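Local coordinates for protein Ser-thr phosphatase MSPP (Mycobacterium smegmatis, PDB 2JFR) that probably removes phosphate from phosphoserine and phosphothreonine in proteins, using a metal centre that holds manganese and magnesium, at residues Val5-Thr10 and Pro204-Ala209; Thr90-Val95 and Arg158-Gly163; Glu135-Gly140 and His145-His150; Leu188-Asp193 and Gly221-Thr226; Ala195-Ala200 and Val214-Asp219. All coordinates share one frame; numbering follows the deposited sequence. Where two conformers were deposited one is given.

Interaction 1. Residues Val5-Thr10 and Pro204-Ala209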
# COMPACT_ATOMS: atom_id res chain seq x y z
N VAL A 5 7.07 -5.28 16.68
CA VAL A 5 7.75 -5.07 15.40
C VAL A 5 9.23 -5.35 15.66
O VAL A 5 9.87 -4.66 16.43
CB VAL A 5 7.54 -3.70 14.79
CG1 VAL A 5 8.33 -3.53 13.55
CG2 VAL A 5 6.03 -3.45 14.57
N LEU A 6 9.76 -6.33 14.95
CA LEU A 6 11.19 -6.66 15.03
C LEU A 6 11.98 -5.78 14.15
O LEU A 6 13.01 -5.25 14.52
CB LEU A 6 11.39 -8.10 14.70
CG LEU A 6 10.66 -9.11 15.55
CD1 LEU A 6 11.00 -10.52 15.14
CD2 LEU A 6 11.02 -8.89 17.03
N SER A 7 11.55 -5.60 12.87
CA SER A 7 12.22 -4.67 12.01
C SER A 7 11.31 -4.47 10.78
O SER A 7 10.28 -5.10 10.61
CB SER A 7 13.59 -5.13 11.59
OG SER A 7 13.48 -6.12 10.59
N ALA A 8 11.71 -3.50 10.02
CA ALA A 8 10.97 -3.11 8.84
C ALA A 8 11.94 -2.60 7.81
O ALA A 8 13.07 -2.19 8.12
CB ALA A 8 9.94 -2.05 9.14
N ALA A 9 11.55 -2.64 6.55
CA ALA A 9 12.37 -2.16 5.46
C ALA A 9 11.46 -1.63 4.36
O ALA A 9 10.33 -2.07 4.23
CB ALA A 9 13.27 -3.26 4.89
N THR A 10 12.03 -0.76 3.54
CA THR A 10 11.28 -0.23 2.39
C THR A 10 12.18 -0.20 1.17
O THR A 10 13.41 -0.07 1.28
CB THR A 10 10.74 1.16 2.62
OG1 THR A 10 11.76 2.16 2.57
CG2 THR A 10 10.04 1.30 3.98
N PRO A 204 14.78 -14.08 4.23
CA PRO A 204 14.80 -13.85 5.70
C PRO A 204 15.14 -12.45 6.14
O PRO A 204 14.50 -11.96 7.07
CB PRO A 204 15.94 -14.80 6.14
CG PRO A 204 15.84 -15.92 5.15
CD PRO A 204 15.54 -15.25 3.82
N ASP A 205 16.10 -11.79 5.53
CA ASP A 205 16.41 -10.41 5.92
C ASP A 205 15.47 -9.47 5.22
O ASP A 205 15.43 -9.43 4.00
CB ASP A 205 17.87 -10.13 5.55
CG ASP A 205 18.39 -8.75 5.86
OD1 ASP A 205 17.60 -7.80 6.10
OD2 ASP A 205 19.64 -8.55 5.83
N PRO A 206 14.65 -8.73 5.94
CA PRO A 206 13.70 -7.80 5.26
C PRO A 206 14.36 -6.79 4.36
O PRO A 206 13.75 -6.37 3.37
CB PRO A 206 13.02 -7.09 6.42
CG PRO A 206 13.86 -7.39 7.58
CD PRO A 206 14.60 -8.64 7.42
N GLN A 207 15.60 -6.34 4.64
CA GLN A 207 16.23 -5.42 3.69
C GLN A 207 16.62 -6.11 2.40
O GLN A 207 16.60 -5.48 1.37
CB GLN A 207 17.48 -4.80 4.36
CG GLN A 207 17.11 -3.95 5.58
CD GLN A 207 18.34 -3.43 6.30
OE1 GLN A 207 18.73 -2.26 6.17
NE2 GLN A 207 18.98 -4.31 7.08
N VAL A 208 16.93 -7.41 2.43
CA VAL A 208 17.11 -8.17 1.23
C VAL A 208 15.76 -8.37 0.52
O VAL A 208 15.66 -8.25 -0.69
CB VAL A 208 17.80 -9.51 1.54
CG1 VAL A 208 17.82 -10.38 0.30
CG2 VAL A 208 19.22 -9.19 2.02
N ALA A 209 14.73 -8.71 1.29
CA ALA A 209 13.41 -8.92 0.72
C ALA A 209 12.97 -7.74 -0.12
O ALA A 209 12.50 -7.91 -1.24
CB ALA A 209 12.33 -9.23 1.77
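Ala9 and Pro206 meet where the first turn of helix 206-219 lies against strand 5-13, an edge strand of one of the two antiparallel sheets that form the PPM phosphatase sandwich. The tight part is small and centres on one methyl group, packed against the backbone and ring of the helix's first turn. The methyl group CB of Ala9 sits 3.5 Å from Pro206 O, with Gln207 CA 3.9 Å from the same methyl and Pro206 CB 4.1 Å from it. Ala9 is buried and aims CB at the helix, whereas Ala8 and Thr10 send theirs the other way, to Tyr32 on strand 31-38 and to Cys25 on strand 23-28, so the strand links the helix layer with the second sheet. Pro206 also rests on Val230 and Asp232 of the next strand, 226-233, whose backbone is hydrogen-bonded to Leu6, Ser7 and Ala9 through Asp232 and Val230. No hydrogen bond crosses between 5-10 and 204-209; the two meet by packing.

Towards solvent the packing is looser, and both side chains there were modelled in two conformers. In one of its conformers Ser7 OG comes 3.3 Å from Pro206 CG, so this touch is doubtful. Gln207 grazes Ala9 with its aliphatic part, CG to CB at 4.0 Å, and the chain runs on extended from CG at an exposed position. Asp205 fixes the start of the helix as its N-cap: Gln207 N donates to Asp205 OD1 over 2.9 Å, with an N-H...O angle of 141°, arriving about 40° out of the carboxylate plane.

Interaction 2. Residues Thr90-Val95 and Arg158-Gly163; sequences TTLTAV and RALGIG
Thr90 and Leu160 form a single antiparallel bridge, a hydrogen-bonded pair that ties the start of strand 89-96 to the loop before strand 169-172. Strand 89-96 is the middle strand of one sheet of the PPM sandwich, and this end of it lies near the metal centre: the Thr90 side chain is about 7 Å from a bound magnesium ion. Both backbone groups of each residue are used. Thr90 N gives to Leu160 O over 3.0 Å, in the carbonyl plane, and Leu160 N returns the bond to Thr90 O at 2.8 Å, close to the line of that C=O (163°).

The Thr90 hydroxyl takes no part in the bridge. With chi1 at -172° it swings opposite the backbone N and donates to Thr91 O, OG1 to O 2.8 Å, on a lone pair of that carbonyl. Thr91 turns its side chain away from 158-163, and its OG1 is hydrogen-bonded to Asp36 N and Ser113 OG; Asp36 is a metal ligand, which is consistent with a second-shell role for Thr91. Beyond the bridge, one side chain serves the loop twice: Asn74 OD1 accepts from Gly161 N, and Asn74 ND2 reaches Gly163 O.

Apolar contact fills in beside these bonds. Leu160 lies alongside Thr90, extending the same way, and reaches Leu92 with CD1; its other methyl, CD2, rests 3.7 Å from Thr90 CG2.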
# COMPACT_ATOMS: atom_id res chain seq x y z
N THR A 90 -4.23 9.68 -5.45
CA THR A 90 -3.36 8.62 -4.99
C THR A 90 -4.14 7.54 -4.30
O THR A 90 -5.17 7.78 -3.71
CB THR A 90 -2.26 9.19 -4.04
OG1 THR A 90 -1.29 8.19 -3.74
CG2 THR A 90 -2.82 9.82 -2.79
N THR A 91 -3.59 6.34 -4.34
CA THR A 91 -3.98 5.30 -3.41
C THR A 91 -3.37 5.59 -2.06
O THR A 91 -2.40 6.37 -1.94
CB THR A 91 -3.58 3.92 -3.88
OG1 THR A 91 -2.18 3.82 -3.66
CG2 THR A 91 -3.93 3.63 -5.31
N LEU A 92 -3.84 4.90 -1.03
CA LEU A 92 -3.16 4.90 0.25
C LEU A 92 -3.51 3.63 0.96
O LEU A 92 -4.69 3.31 1.13
CB LEU A 92 -3.60 6.09 1.08
CG LEU A 92 -2.98 6.15 2.51
CD1 LEU A 92 -1.49 6.29 2.45
CD2 LEU A 92 -3.62 7.29 3.32
N THR A 93 -2.48 2.91 1.44
CA THR A 93 -2.66 1.79 2.34
C THR A 93 -1.75 2.05 3.54
O THR A 93 -0.54 2.17 3.35
CB THR A 93 -2.34 0.47 1.70
OG1 THR A 93 -3.29 0.29 0.66
CG2 THR A 93 -2.41 -0.69 2.67
N ALA A 94 -2.35 2.15 4.70
CA ALA A 94 -1.62 2.44 5.93
C ALA A 94 -1.88 1.31 6.92
O ALA A 94 -3.02 0.85 7.09
CB ALA A 94 -2.09 3.77 6.51
N VAL A 95 -0.83 0.91 7.58
CA VAL A 95 -0.86 -0.07 8.66
C VAL A 95 -0.34 0.57 9.91
O VAL A 95 0.72 1.17 9.91
CB VAL A 95 0.00 -1.30 8.29
CG1 VAL A 95 0.20 -2.20 9.49
CG2 VAL A 95 -0.60 -2.06 7.12
N ARG A 158 -11.95 3.98 -6.08
CA ARG A 158 -11.82 4.85 -4.95
C ARG A 158 -10.38 5.37 -4.96
O ARG A 158 -9.47 4.63 -5.31
CB ARG A 158 -12.06 4.24 -3.58
CG ARG A 158 -13.35 3.49 -3.40
CD ARG A 158 -13.54 3.03 -1.96
NE ARG A 158 -14.21 1.81 -1.77
CZ ARG A 158 -14.28 1.05 -0.69
NH1 ARG A 158 -13.71 1.52 0.43
NH2 ARG A 158 -14.92 -0.11 -0.72
N ALA A 159 -10.21 6.63 -4.57
CA ALA A 159 -8.90 7.24 -4.53
C ALA A 159 -8.92 8.38 -3.57
O ALA A 159 -9.97 8.99 -3.32
CB ALA A 159 -8.46 7.70 -5.90
N LEU A 160 -7.75 8.72 -3.05
CA LEU A 160 -7.55 9.83 -2.18
C LEU A 160 -7.16 11.06 -2.97
O LEU A 160 -6.37 11.02 -3.90
CB LEU A 160 -6.51 9.41 -1.14
CG LEU A 160 -6.25 10.37 0.00
CD1 LEU A 160 -5.87 9.67 1.28
CD2 LEU A 160 -5.18 11.40 -0.39
N GLY A 161 -7.75 12.19 -2.55
CA GLY A 161 -7.40 13.45 -3.09
C GLY A 161 -8.20 13.94 -4.27
O GLY A 161 -7.90 15.01 -4.80
N ILE A 162 -9.27 13.20 -4.66
CA ILE A 162 -10.07 13.53 -5.86
C ILE A 162 -11.36 14.20 -5.50
O ILE A 162 -12.05 14.70 -6.45
CB ILE A 162 -10.27 12.30 -6.77
CG1 ILE A 162 -11.20 11.25 -6.15
CG2 ILE A 162 -8.94 11.74 -7.21
CD1 ILE A 162 -11.68 10.23 -7.13
N GLY A 163 -11.74 14.24 -4.27
CA GLY A 163 -12.98 14.92 -3.86
C GLY A 163 -12.92 15.03 -2.36
O GLY A 163 -12.02 14.51 -1.71

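Interaction 3. Residues Glu135-Gly140 and His145-His150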
# COMPACT_ATOMS: atom_id res chain seq x y z
N GLU A 135 -13.16 -4.95 -7.79
CA GLU A 135 -14.57 -5.00 -7.39
C GLU A 135 -15.14 -6.30 -7.85
O GLU A 135 -16.02 -6.88 -7.19
CB GLU A 135 -15.34 -3.84 -7.92
CG GLU A 135 -14.99 -2.46 -7.36
CD GLU A 135 -15.19 -2.03 -5.98
OE1 GLU A 135 -15.68 -2.86 -5.22
OE2 GLU A 135 -14.82 -0.83 -5.68
N LEU A 136 -14.69 -6.84 -8.99
CA LEU A 136 -15.12 -8.14 -9.44
C LEU A 136 -14.67 -9.28 -8.55
O LEU A 136 -15.37 -10.28 -8.33
CB LEU A 136 -14.68 -8.44 -10.85
CG LEU A 136 -15.33 -7.56 -11.92
CD1 LEU A 136 -14.64 -7.71 -13.24
CD2 LEU A 136 -16.77 -8.00 -12.10
N VAL A 137 -13.44 -9.14 -7.94
CA VAL A 137 -13.04 -10.04 -6.87
C VAL A 137 -13.97 -9.91 -5.66
O VAL A 137 -14.42 -10.95 -5.16
CB VAL A 137 -11.55 -9.82 -6.51
CG1 VAL A 137 -11.12 -10.83 -5.44
CG2 VAL A 137 -10.61 -9.99 -7.67
N ARG A 138 -14.28 -8.69 -5.23
CA ARG A 138 -15.14 -8.46 -4.04
C ARG A 138 -16.52 -9.03 -4.31
O ARG A 138 -17.23 -9.46 -3.40
CB ARG A 138 -15.06 -6.99 -3.66
CG ARG A 138 -15.83 -6.42 -2.49
CD ARG A 138 -15.22 -5.15 -1.88
NE ARG A 138 -15.52 -4.78 -0.45
CZ ARG A 138 -14.90 -3.79 0.22
NH1 ARG A 138 -13.95 -3.07 -0.36
NH2 ARG A 138 -15.10 -3.40 1.49
N MET A 139 -17.00 -9.07 -5.55
CA MET A 139 -18.33 -9.55 -5.91
C MET A 139 -18.27 -11.04 -6.08
O MET A 139 -19.30 -11.67 -6.39
CB MET A 139 -18.88 -8.91 -7.20
CG MET A 139 -19.20 -7.43 -7.04
SD MET A 139 -20.49 -7.10 -5.90
CE MET A 139 -21.94 -8.00 -6.41
N GLY A 140 -17.15 -11.67 -5.89
CA GLY A 140 -16.91 -13.06 -6.12
C GLY A 140 -17.00 -13.59 -7.49
O GLY A 140 -17.34 -14.74 -7.66
N HIS A 145 -5.92 -13.76 -9.02
CA HIS A 145 -4.97 -13.98 -10.10
C HIS A 145 -5.52 -13.44 -11.42
O HIS A 145 -4.85 -12.79 -12.18
CB HIS A 145 -4.57 -15.47 -10.16
CG HIS A 145 -3.66 -15.75 -11.31
ND1 HIS A 145 -2.29 -15.44 -11.26
CD2 HIS A 145 -3.91 -16.24 -12.54
CE1 HIS A 145 -1.76 -15.80 -12.44
NE2 HIS A 145 -2.71 -16.28 -13.23
N GLU A 146 -6.78 -13.82 -11.69
CA GLU A 146 -7.45 -13.28 -12.89
C GLU A 146 -7.47 -11.76 -12.93
O GLU A 146 -7.29 -11.18 -14.00
CB GLU A 146 -8.93 -13.77 -13.00
CG GLU A 146 -8.96 -15.25 -13.30
CD GLU A 146 -10.21 -16.01 -13.02
OE1 GLU A 146 -11.17 -15.63 -12.33
OE2 GLU A 146 -10.24 -17.15 -13.56
N ALA A 147 -7.72 -11.12 -11.76
CA ALA A 147 -7.71 -9.68 -11.72
C ALA A 147 -6.36 -9.06 -12.19
O ALA A 147 -6.36 -7.93 -12.68
CB ALA A 147 -8.10 -9.22 -10.32
N ARG A 148 -5.22 -9.76 -12.05
CA ARG A 148 -3.93 -9.24 -12.49
C ARG A 148 -3.92 -8.93 -13.97
O ARG A 148 -3.17 -8.08 -14.40
CB ARG A 148 -2.66 -10.17 -12.33
CG ARG A 148 -2.38 -10.44 -10.95
CD ARG A 148 -1.26 -11.38 -10.77
NE ARG A 148 0.03 -10.85 -11.22
CZ ARG A 148 1.15 -11.54 -11.40
NH1 ARG A 148 1.20 -12.82 -11.10
NH2 ARG A 148 2.25 -10.93 -11.84
N TRP A 149 -4.75 -9.68 -14.74
CA TRP A 149 -4.74 -9.62 -16.20
C TRP A 149 -5.95 -8.97 -16.75
O TRP A 149 -6.06 -8.82 -17.97
CB TRP A 149 -4.53 -11.07 -16.79
CG TRP A 149 -3.51 -11.82 -15.98
CD1 TRP A 149 -3.71 -12.91 -15.24
CD2 TRP A 149 -2.09 -11.47 -15.87
NE1 TRP A 149 -2.55 -13.31 -14.62
CE2 TRP A 149 -1.55 -12.43 -15.00
CE3 TRP A 149 -1.32 -10.45 -16.38
CZ2 TRP A 149 -0.18 -12.44 -14.61
CZ3 TRP A 149 0.01 -10.45 -16.02
CH2 TRP A 149 0.53 -11.44 -15.16
N HIS A 150 -6.83 -8.52 -15.88
CA HIS A 150 -8.11 -7.95 -16.32
C HIS A 150 -7.85 -6.66 -17.04
O HIS A 150 -7.04 -5.82 -16.56
CB HIS A 150 -9.05 -7.75 -15.13
CG HIS A 150 -10.44 -7.36 -15.49
ND1 HIS A 150 -10.78 -6.17 -15.90
CD2 HIS A 150 -11.55 -8.11 -15.53
CE1 HIS A 150 -12.04 -6.13 -16.22
NE2 HIS A 150 -12.56 -7.32 -15.98
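Two short helical segments, 135-140 and 145-150, fold against each other through Leu136 and Val137 of the first and Ala147 and His150 of the second. The methyls of Val137 CG2 and Ala147 CB meet at 3.7 Å, close to the nearest backbone approach, CA of Val137 to CA of Ala147 at 7.2 Å. One residue earlier in the helix, Leu136 crosses His150 at about a right angle: its CD1 comes obliquely to the imidazole, 3.5 Å from NE2. The ring reaches it because CG stands trans to the backbone N (chi1 -172°), and its other nitrogen, ND1, is held by Gln152 N.

The pair, two short helices joined by a tight loop, stands out on the protein surface and is probably the flap of bacterial PPM phosphatases. It stands beside the metal centre, with the His150 side chain about 7 Å from that of His154, which can bind manganese. A Schellman motif closes the first helix, where Gly140 takes positive phi and its N bonds to Val137 O at 2.9 Å. Behind the contact, Arg148 reaches to the loop 188-193: its NE and NH2 donate to Phe189 O and Ala192 O, while Trp149 CZ2 lies 3.6 Å above the centre of the guanidinium.

Interaction 4. Residues Leu188-Asp193 and Gly221-Thr226. With MN (manganese (II) ion), chain C.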
# COMPACT_ATOMS: atom_id res chain seq x y z
N LEU A 188 4.20 -4.28 -8.19
CA LEU A 188 4.85 -5.55 -7.89
C LEU A 188 4.27 -6.68 -8.67
O LEU A 188 4.99 -7.54 -9.18
CB LEU A 188 4.72 -5.82 -6.38
CG LEU A 188 5.29 -7.14 -5.92
CD1 LEU A 188 6.79 -7.24 -6.23
CD2 LEU A 188 5.04 -7.31 -4.43
N PHE A 189 2.93 -6.75 -8.80
CA PHE A 189 2.22 -7.82 -9.46
C PHE A 189 1.86 -7.51 -10.89
O PHE A 189 1.04 -8.16 -11.52
CB PHE A 189 1.01 -8.29 -8.63
CG PHE A 189 1.34 -9.27 -7.54
CD1 PHE A 189 1.13 -10.65 -7.75
CD2 PHE A 189 1.81 -8.85 -6.31
CE1 PHE A 189 1.39 -11.55 -6.77
CE2 PHE A 189 2.08 -9.75 -5.33
CZ PHE A 189 1.87 -11.12 -5.54
N ALA A 190 2.50 -6.51 -11.50
CA ALA A 190 2.19 -6.17 -12.90
C ALA A 190 2.47 -7.29 -13.85
O ALA A 190 1.80 -7.38 -14.88
CB ALA A 190 2.99 -4.95 -13.31
N ALA A 191 3.53 -8.09 -13.60
CA ALA A 191 4.02 -9.01 -14.61
C ALA A 191 4.72 -10.26 -14.09
O ALA A 191 4.68 -11.27 -14.76
CB ALA A 191 5.01 -8.28 -15.56
N ALA A 192 5.45 -10.16 -12.99
CA ALA A 192 6.34 -11.22 -12.62
C ALA A 192 5.64 -12.46 -12.20
O ALA A 192 4.49 -12.49 -11.79
CB ALA A 192 7.18 -10.72 -11.45
N ASP A 193 6.36 -13.57 -12.28
CA ASP A 193 5.89 -14.84 -11.79
C ASP A 193 5.59 -14.77 -10.30
O ASP A 193 6.44 -14.38 -9.51
CB ASP A 193 7.00 -15.90 -12.05
CG ASP A 193 6.55 -17.30 -11.67
OD1 ASP A 193 6.16 -17.93 -12.65
OD2 ASP A 193 6.68 -17.73 -10.55
N GLY A 221 9.98 -6.48 -16.39
CA GLY A 221 9.66 -5.44 -17.34
C GLY A 221 9.54 -4.08 -16.71
O GLY A 221 9.69 -3.06 -17.38
N GLY A 222 9.26 -4.02 -15.42
CA GLY A 222 9.25 -2.74 -14.73
C GLY A 222 8.27 -1.77 -15.36
O GLY A 222 8.53 -0.56 -15.39
N SER A 223 7.09 -2.24 -15.79
CA SER A 223 6.13 -1.38 -16.47
C SER A 223 5.60 -0.27 -15.58
O SER A 223 5.13 0.73 -16.11
CB SER A 223 4.97 -2.18 -17.04
OG SER A 223 4.25 -2.86 -16.05
N ASP A 224 5.60 -0.47 -14.28
CA ASP A 224 5.14 0.51 -13.33
C ASP A 224 6.21 0.74 -12.28
O ASP A 224 7.14 -0.04 -12.14
CB ASP A 224 3.81 0.10 -12.68
CG ASP A 224 3.05 1.15 -11.94
OD1 ASP A 224 3.43 2.35 -12.00
OD2 ASP A 224 1.97 0.78 -11.33
N ASN A 225 6.05 1.83 -11.55
CA ASN A 225 6.73 2.00 -10.29
C ASN A 225 6.36 0.86 -9.33
O ASN A 225 5.20 0.47 -9.31
CB ASN A 225 6.27 3.31 -9.65
CG ASN A 225 6.30 4.54 -10.51
OD1 ASN A 225 5.45 5.42 -10.35
ND2 ASN A 225 7.26 4.68 -11.41
N THR A 226 7.33 0.37 -8.58
CA THR A 226 7.08 -0.63 -7.54
C THR A 226 7.63 -0.14 -6.24
O THR A 226 8.81 0.23 -6.17
CB THR A 226 7.72 -2.00 -7.94
OG1 THR A 226 7.11 -2.45 -9.14
CG2 THR A 226 7.48 -3.03 -6.86
MN MN C . 0.96 1.77 -9.75
O HOH W 1 1.51 3.66 -10.77
O HOH W 2 2.81 1.81 -8.74
O HOH W 3 -0.81 2.07 -10.75
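Ala190 meets Ser223 and Leu188 meets Thr226, while the flat groups nearby turn to other partners. Phe189 leaves the backbone away from 221-226, and its ring meets that of Tyr116, the two planes about 20° apart. The Asp224 carboxylate is used through both oxygens: OD2 binds manganese at 2.1 Å, and OD1 accepts a hydrogen bond from a metal-bound water, OD1 to water 1 at 2.6 Å. OD1 lies 3.4 Å from the manganese, so the carboxylate binds through one oxygen. Asn225 N adds a weak bond to OD1, and Arg18 NH1 makes a long, weak ion pair with it.

This is part of the metal centre of the PPM fold. Asp36 and Asp186 share the manganese with Asp224, and a second water on the metal donates to Asn225 O over 2.8 Å, so side chain and backbone each hold one of the ion's waters.

Between 188-193 and 221-226 the contact is thin and has no hydrogen bond. Ala190 CB stands 3.7 Å from Ser223 OG. Thr226 meets Leu188 with both branches: OG1, trans to the carbonyl carbon (chi1 -62°), is 3.6 Å from Leu188 N, not a hydrogen bond, and the methyl CG2 lies 4.0 Å from Leu188 CB. Ser223 O is held by Arg18 NE, and the Asn225 amide is fixed by Gln14 O, Asn20 O and Gln22 N.

Interaction 5. Residues Ala195-Ala200 and Val214-Asp219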
# COMPACT_ATOMS: atom_id res chain seq x y z
N ALA A 195 5.50 -17.10 -8.05
CA ALA A 195 6.40 -17.84 -7.24
C ALA A 195 7.66 -17.07 -6.96
O ALA A 195 8.21 -17.10 -5.86
CB ALA A 195 6.77 -19.19 -7.92
N LEU A 196 8.11 -16.34 -7.97
CA LEU A 196 9.34 -15.57 -7.70
C LEU A 196 9.08 -14.35 -6.83
O LEU A 196 9.92 -13.99 -6.00
CB LEU A 196 9.89 -15.31 -9.10
CG LEU A 196 11.25 -14.65 -9.00
CD1 LEU A 196 12.29 -15.59 -8.43
CD2 LEU A 196 11.63 -14.21 -10.40
N ILE A 197 7.89 -13.75 -6.93
CA ILE A 197 7.50 -12.71 -5.96
C ILE A 197 7.52 -13.28 -4.56
O ILE A 197 8.05 -12.66 -3.64
CB ILE A 197 6.13 -12.10 -6.30
CG1 ILE A 197 6.19 -11.35 -7.65
CG2 ILE A 197 5.67 -11.19 -5.17
CD1 ILE A 197 4.83 -10.95 -8.16
N VAL A 198 6.93 -14.45 -4.36
CA VAL A 198 6.89 -15.05 -3.04
C VAL A 198 8.27 -15.40 -2.56
O VAL A 198 8.59 -15.20 -1.38
CB VAL A 198 5.94 -16.26 -3.03
CG1 VAL A 198 6.04 -16.96 -1.66
CG2 VAL A 198 4.52 -15.81 -3.34
N ASP A 199 9.12 -15.92 -3.46
CA ASP A 199 10.54 -16.21 -3.09
C ASP A 199 11.24 -14.92 -2.56
O ASP A 199 11.89 -14.91 -1.53
CB ASP A 199 11.26 -16.78 -4.30
CG ASP A 199 12.74 -16.92 -4.17
OD1 ASP A 199 13.04 -17.79 -3.34
OD2 ASP A 199 13.57 -16.28 -4.89
N ALA A 200 11.04 -13.82 -3.29
CA ALA A 200 11.62 -12.56 -2.82
C ALA A 200 11.02 -12.14 -1.49
O ALA A 200 11.72 -11.69 -0.57
CB ALA A 200 11.41 -11.49 -3.90
N VAL A 214 11.70 -5.47 -5.58
CA VAL A 214 11.69 -4.52 -6.67
C VAL A 214 12.55 -5.06 -7.81
O VAL A 214 12.21 -4.79 -8.98
CB VAL A 214 12.11 -3.11 -6.22
CG1 VAL A 214 11.14 -2.57 -5.17
CG2 VAL A 214 13.52 -3.08 -5.71
N GLU A 215 13.59 -5.84 -7.58
CA GLU A 215 14.32 -6.47 -8.69
C GLU A 215 13.45 -7.43 -9.47
O GLU A 215 13.53 -7.44 -10.69
CB GLU A 215 15.55 -7.17 -8.14
CG GLU A 215 16.60 -6.21 -7.56
CD GLU A 215 17.80 -6.90 -6.89
OE1 GLU A 215 17.79 -8.18 -6.83
OE2 GLU A 215 18.79 -6.26 -6.41
N VAL A 216 12.64 -8.23 -8.79
CA VAL A 216 11.75 -9.14 -9.48
C VAL A 216 10.82 -8.34 -10.42
O VAL A 216 10.61 -8.70 -11.58
CB VAL A 216 10.97 -9.99 -8.49
CG1 VAL A 216 9.81 -10.69 -9.16
CG2 VAL A 216 11.93 -10.99 -7.84
N ALA A 217 10.25 -7.28 -9.91
CA ALA A 217 9.33 -6.50 -10.71
C ALA A 217 10.05 -5.83 -11.88
O ALA A 217 9.54 -5.75 -13.00
CB ALA A 217 8.64 -5.46 -9.83
N ASN A 218 11.26 -5.34 -11.65
CA ASN A 218 12.04 -4.69 -12.70
C ASN A 218 12.44 -5.68 -13.77
O ASN A 218 12.30 -5.40 -14.98
CB ASN A 218 13.25 -4.06 -12.01
CG ASN A 218 13.91 -3.09 -12.95
OD1 ASN A 218 14.55 -3.53 -13.91
ND2 ASN A 218 13.80 -1.81 -12.73
N ASP A 219 12.95 -6.83 -13.38
CA ASP A 219 13.37 -7.84 -14.29
C ASP A 219 12.23 -8.32 -15.19
O ASP A 219 12.46 -8.69 -16.32
CB ASP A 219 13.92 -9.04 -13.57
CG ASP A 219 15.23 -8.94 -12.92
OD1 ASP A 219 15.86 -7.86 -12.98
OD2 ASP A 219 15.67 -9.94 -12.32
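Val216 carries the apolar packing, pushing its two methyls in among Leu196, Ile197 and Ala200. CG2 touches Leu196 CG at 3.9 Å and Ala200 CB at 4.0 Å, one on each of two successive turns. CG1 stands opposite the backbone N (chi1 166°) and lies 4.0 Å from Ile197 CG1, the Ile197 and Val216 side chains crossing at about a right angle. Leu196 was modelled in two conformers, so its share of the contact is less certain. Ala192 and Leu213 widen the cluster, the first against Val216, the second against Ile197 and Ala200.

Segments 195-200 and 214-219 run nearly antiparallel, 155° between their directions and 9.6 Å between axes, in the helical hairpin that 194-201 and 206-219 form in the outer layer of the PPM sandwich. Val214 and Ala217 turn the second helix toward strand 226-233, where both touch Thr226.

Polar contacts lie at the periphery, and no hydrogen bond links 195-200 with 214-219. Asp193 OD2 caps the first helix, taking Leu196 N and, weakly, Ala195 N. Asp199 OD2 pairs with Arg212 NH2 of the second helix in a salt bridge, and Asn218 ND2 bonds to Asp13 OD2.

Interactions 1 and 5 share helix 206-219, and they touch at Ala209 CB and Ala200 O, 3.5 Å apart. Interaction 4 closes a loop around interaction 5, their centres 9 Å apart: Gly222 N probably bonds to Ala217 O at 3.0 Å, so the helical hairpin is joined directly to the manganese-binding loop. Interaction 3 is tied to interaction 4 by the Arg148 side chain. Interactions 2 and 3 may meet where Arg158 and Arg138 come close, each modelled in two conformers, with Asp169 salt-bridged to both. Interaction 2, at the end of strand 89-96, and interaction 4, in two loops, both lie near the metals, their nearest atoms about 9 Å apart, whereas interaction 1 lies away from them.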